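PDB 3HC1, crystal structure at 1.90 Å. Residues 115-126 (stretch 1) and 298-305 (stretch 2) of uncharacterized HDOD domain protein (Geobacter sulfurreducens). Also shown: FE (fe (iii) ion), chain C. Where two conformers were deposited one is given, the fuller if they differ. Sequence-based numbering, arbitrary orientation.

Stretch 1, residues 115-126: NRSTLWAHSLGV
Stretch 2, residues 298-305: AVDELFLL

The chain ends in this contact: the terminal carboxylate of Leu-305 forms a salt bridge with a helix that begins almost 190 residues earlier. Arg-116 NE donates to Leu-305 OXT (3.1 Å, N-H...O angle 159°), the oxygen lying at the guanidinium edge, near its plane. The arginine reaches it with chi1 to chi3 in m, t, m and chi4 at -92°. Water 1 closes the link, accepting from Arg-116 NH2 (3.0 Å) and donating to Leu-305 OXT (2.4 Å).

Stretch 1 is an extended Asn-115 followed by a regular helix, 116-126, with phi/psi near -60/-45. Stretch 2 enters in a helix that began earlier in the chain and is extended at Phe-303 (-121/143) and Leu-304 (-98/109). The helix axes approach to 9.2 Å and cross obliquely, nearer antiparallel than parallel, at 131° between their N-to-C directions: Ala-121 CA lies 5.8 Å from Val-299 CA, and Ser-117 CA 5.0 Å from Leu-305 CA.

The two stretches together bury 525 Å², both sides summed; apolar side chains fill the middle of the contact, where Val-299, Leu-124, Gly-125 and Trp-120 are buried. Small Ala-121 admits Val-299 (chi1 t), whose CG1 lies 3.7 Å from Ala-121 CB and 3.3 Å from Ala-121 O. Val-299 CG2 packs 4.0 Å from both Leu-124 CG and Gly-125 N; a CB on Gly-125 would be crowded by Ala-121 O at 3.3 Å. Leu-124 (t, p) also places CD2 3.9 Å from CD2 of Leu-302 (t, p).

Trp-120 (chi1 172°, chi2 -111°) combines packing with polar anchoring. Leu-305 (chi1 m, chi2 -146°) lays CD2 over one face of the indole and sets CD1 3.6 Å from Trp-120 CB; Phe-303 (chi1 m, chi2 -59°) brings CD2 3.8 Å from Trp-120 CZ2. The indole nitrogen is satisfied by water 2, which accepts from Trp-120 NE1 (3.0 Å) and Phe-303 N (2.6 Å) and donates to Val-299 O (2.8 Å).

The CA-to-CB bond of His-122 points away from stretch 2; His-122 NE2 binds FE at 2.2 Å.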

# COMPACT_ATOMS: atom_id res chain seq x y z
N ASN A 115 -11.99 4.13 -11.18
CA ASN A 115 -11.82 5.52 -10.85
C ASN A 115 -10.51 5.68 -10.11
O ASN A 115 -10.13 4.81 -9.33
CB ASN A 115 -13.00 6.04 -10.02
CG ASN A 115 -14.33 6.10 -10.82
OD1 ASN A 115 -14.35 6.06 -12.01
ND2 ASN A 115 -15.44 6.19 -10.11
N ARG A 116 -9.80 6.77 -10.37
CA ARG A 116 -8.57 7.09 -9.68
C ARG A 116 -8.69 6.95 -8.17
O ARG A 116 -7.82 6.35 -7.50
CB ARG A 116 -8.11 8.50 -10.00
CG ARG A 116 -7.67 8.67 -11.42
CD ARG A 116 -7.39 10.13 -11.70
NE ARG A 116 -8.59 10.90 -12.00
CZ ARG A 116 -9.11 11.11 -13.21
NH1 ARG A 116 -8.60 10.59 -14.33
NH2 ARG A 116 -10.19 11.87 -13.29
N SER A 117 -9.77 7.50 -7.65
CA SER A 117 -9.99 7.56 -6.21
C SER A 117 -10.18 6.19 -5.59
O SER A 117 -9.91 6.02 -4.42
CB SER A 117 -11.26 8.36 -5.90
OG SER A 117 -12.38 7.71 -6.48
N THR A 118 -10.70 5.25 -6.35
CA THR A 118 -10.90 3.87 -5.86
C THR A 118 -9.56 3.20 -5.47
O THR A 118 -9.41 2.62 -4.39
CB THR A 118 -11.66 3.07 -6.96
OG1 THR A 118 -12.92 3.72 -7.13
CG2 THR A 118 -11.95 1.60 -6.58
N LEU A 119 -8.60 3.32 -6.37
CA LEU A 119 -7.31 2.69 -6.16
C LEU A 119 -6.53 3.41 -5.07
O LEU A 119 -5.90 2.77 -4.25
CB LEU A 119 -6.52 2.60 -7.48
CG LEU A 119 -6.89 1.35 -8.31
CD1 LEU A 119 -8.38 1.26 -8.67
CD2 LEU A 119 -6.04 1.27 -9.57
N TRP A 120 -6.56 4.74 -5.06
CA TRP A 120 -5.89 5.49 -4.04
C TRP A 120 -6.43 5.25 -2.62
O TRP A 120 -5.67 4.95 -1.69
CB TRP A 120 -5.92 6.99 -4.39
CG TRP A 120 -5.41 7.88 -3.28
CD1 TRP A 120 -6.14 8.75 -2.52
CD2 TRP A 120 -4.04 8.02 -2.87
NE1 TRP A 120 -5.30 9.41 -1.64
CE2 TRP A 120 -4.01 8.97 -1.83
CE3 TRP A 120 -2.86 7.40 -3.25
CZ2 TRP A 120 -2.82 9.32 -1.17
CZ3 TRP A 120 -1.69 7.73 -2.62
CH2 TRP A 120 -1.68 8.72 -1.58
N ALA A 121 -7.74 5.37 -2.46
CA ALA A 121 -8.37 5.21 -1.16
C ALA A 121 -8.05 3.82 -0.57
O ALA A 121 -7.69 3.68 0.60
CB ALA A 121 -9.95 5.45 -1.24
N HIS A 122 -8.17 2.79 -1.40
CA HIS A 122 -7.86 1.43 -0.98
C HIS A 122 -6.37 1.27 -0.57
O HIS A 122 -6.04 0.62 0.44
CB HIS A 122 -8.17 0.45 -2.13
CG HIS A 122 -7.64 -0.94 -1.89
ND1 HIS A 122 -8.10 -1.74 -0.87
CD2 HIS A 122 -6.65 -1.63 -2.50
CE1 HIS A 122 -7.46 -2.90 -0.91
NE2 HIS A 122 -6.56 -2.85 -1.88
N SER A 123 -5.49 1.86 -1.37
CA SER A 123 -4.04 1.79 -1.14
C SER A 123 -3.64 2.53 0.13
O SER A 123 -2.87 1.98 0.97
CB SER A 123 -3.26 2.30 -2.35
OG SER A 123 -3.47 1.44 -3.49
N LEU A 124 -4.17 3.75 0.29
CA LEU A 124 -3.96 4.52 1.53
C LEU A 124 -4.51 3.80 2.75
O LEU A 124 -3.87 3.80 3.81
CB LEU A 124 -4.59 5.91 1.43
CG LEU A 124 -4.29 6.91 2.57
CD1 LEU A 124 -2.75 7.07 2.79
CD2 LEU A 124 -4.94 8.26 2.21
N GLY A 125 -5.67 3.16 2.62
CA GLY A 125 -6.28 2.40 3.72
C GLY A 125 -5.40 1.23 4.14
O GLY A 125 -5.10 1.07 5.31
N VAL A 126 -4.98 0.43 3.16
CA VAL A 126 -4.06 -0.66 3.37
C VAL A 126 -2.74 -0.20 4.04
O VAL A 126 -2.29 -0.83 5.02
CB VAL A 126 -3.82 -1.50 2.09
CG1 VAL A 126 -2.65 -2.58 2.25
CG2 VAL A 126 -5.16 -2.20 1.71
N ALA A 298 -11.18 9.48 6.93
CA ALA A 298 -9.92 10.19 6.86
C ALA A 298 -9.29 9.93 5.47
O ALA A 298 -8.94 10.87 4.71
CB ALA A 298 -9.00 9.72 8.01
N VAL A 299 -9.21 8.66 5.10
CA VAL A 299 -8.73 8.30 3.77
C VAL A 299 -9.45 9.07 2.66
O VAL A 299 -8.80 9.67 1.78
CB VAL A 299 -8.84 6.78 3.51
CG1 VAL A 299 -8.65 6.47 2.07
CG2 VAL A 299 -7.81 6.04 4.34
N ASP A 300 -10.78 9.10 2.73
CA ASP A 300 -11.58 9.66 1.64
C ASP A 300 -11.39 11.14 1.55
O ASP A 300 -11.54 11.73 0.48
CB ASP A 300 -13.05 9.36 1.85
CG ASP A 300 -13.44 7.94 1.45
OD1 ASP A 300 -12.62 7.17 0.86
OD2 ASP A 300 -14.60 7.59 1.73
N GLU A 301 -11.08 11.76 2.67
CA GLU A 301 -11.04 13.19 2.70
C GLU A 301 -9.70 13.80 2.33
O GLU A 301 -9.66 14.95 1.92
CB GLU A 301 -11.54 13.68 4.05
CG GLU A 301 -13.07 13.53 4.16
CD GLU A 301 -13.56 13.25 5.59
OE1 GLU A 301 -12.97 13.79 6.56
OE2 GLU A 301 -14.54 12.49 5.73
N LEU A 302 -8.61 13.03 2.39
CA LEU A 302 -7.27 13.64 2.42
C LEU A 302 -6.93 14.37 1.13
O LEU A 302 -6.65 15.57 1.14
CB LEU A 302 -6.19 12.61 2.71
CG LEU A 302 -4.76 13.15 2.62
CD1 LEU A 302 -4.49 14.11 3.77
CD2 LEU A 302 -3.78 12.01 2.59
N PHE A 303 -6.87 13.60 0.04
CA PHE A 303 -6.72 14.15 -1.29
C PHE A 303 -7.95 13.64 -2.03
O PHE A 303 -8.40 12.48 -1.83
CB PHE A 303 -5.45 13.66 -2.00
CG PHE A 303 -4.14 14.05 -1.31
CD1 PHE A 303 -3.81 15.38 -1.09
CD2 PHE A 303 -3.22 13.06 -0.94
CE1 PHE A 303 -2.60 15.73 -0.49
CE2 PHE A 303 -2.00 13.39 -0.34
CZ PHE A 303 -1.70 14.73 -0.11
N LEU A 304 -8.47 14.53 -2.89
CA LEU A 304 -9.57 14.25 -3.80
C LEU A 304 -8.99 13.93 -5.17
O LEU A 304 -8.46 14.84 -5.83
CB LEU A 304 -10.45 15.53 -3.90
N LEU A 305 -9.05 12.66 -5.61
CA LEU A 305 -8.49 12.29 -6.93
C LEU A 305 -9.58 12.14 -8.01
O LEU A 305 -10.68 11.89 -7.50
CB LEU A 305 -7.73 10.99 -6.87
CG LEU A 305 -6.65 10.69 -5.83
CD1 LEU A 305 -5.62 9.80 -6.57
CD2 LEU A 305 -6.00 11.92 -5.26
OXT LEU A 305 -9.38 12.19 -9.28
FE FE C . -5.38 -4.58 -2.59
O HOH W 1 -11.43 12.39 -10.58
O HOH W 2 -7.23 11.07 -0.04
O HOH W 3 -4.54 -6.34 -2.99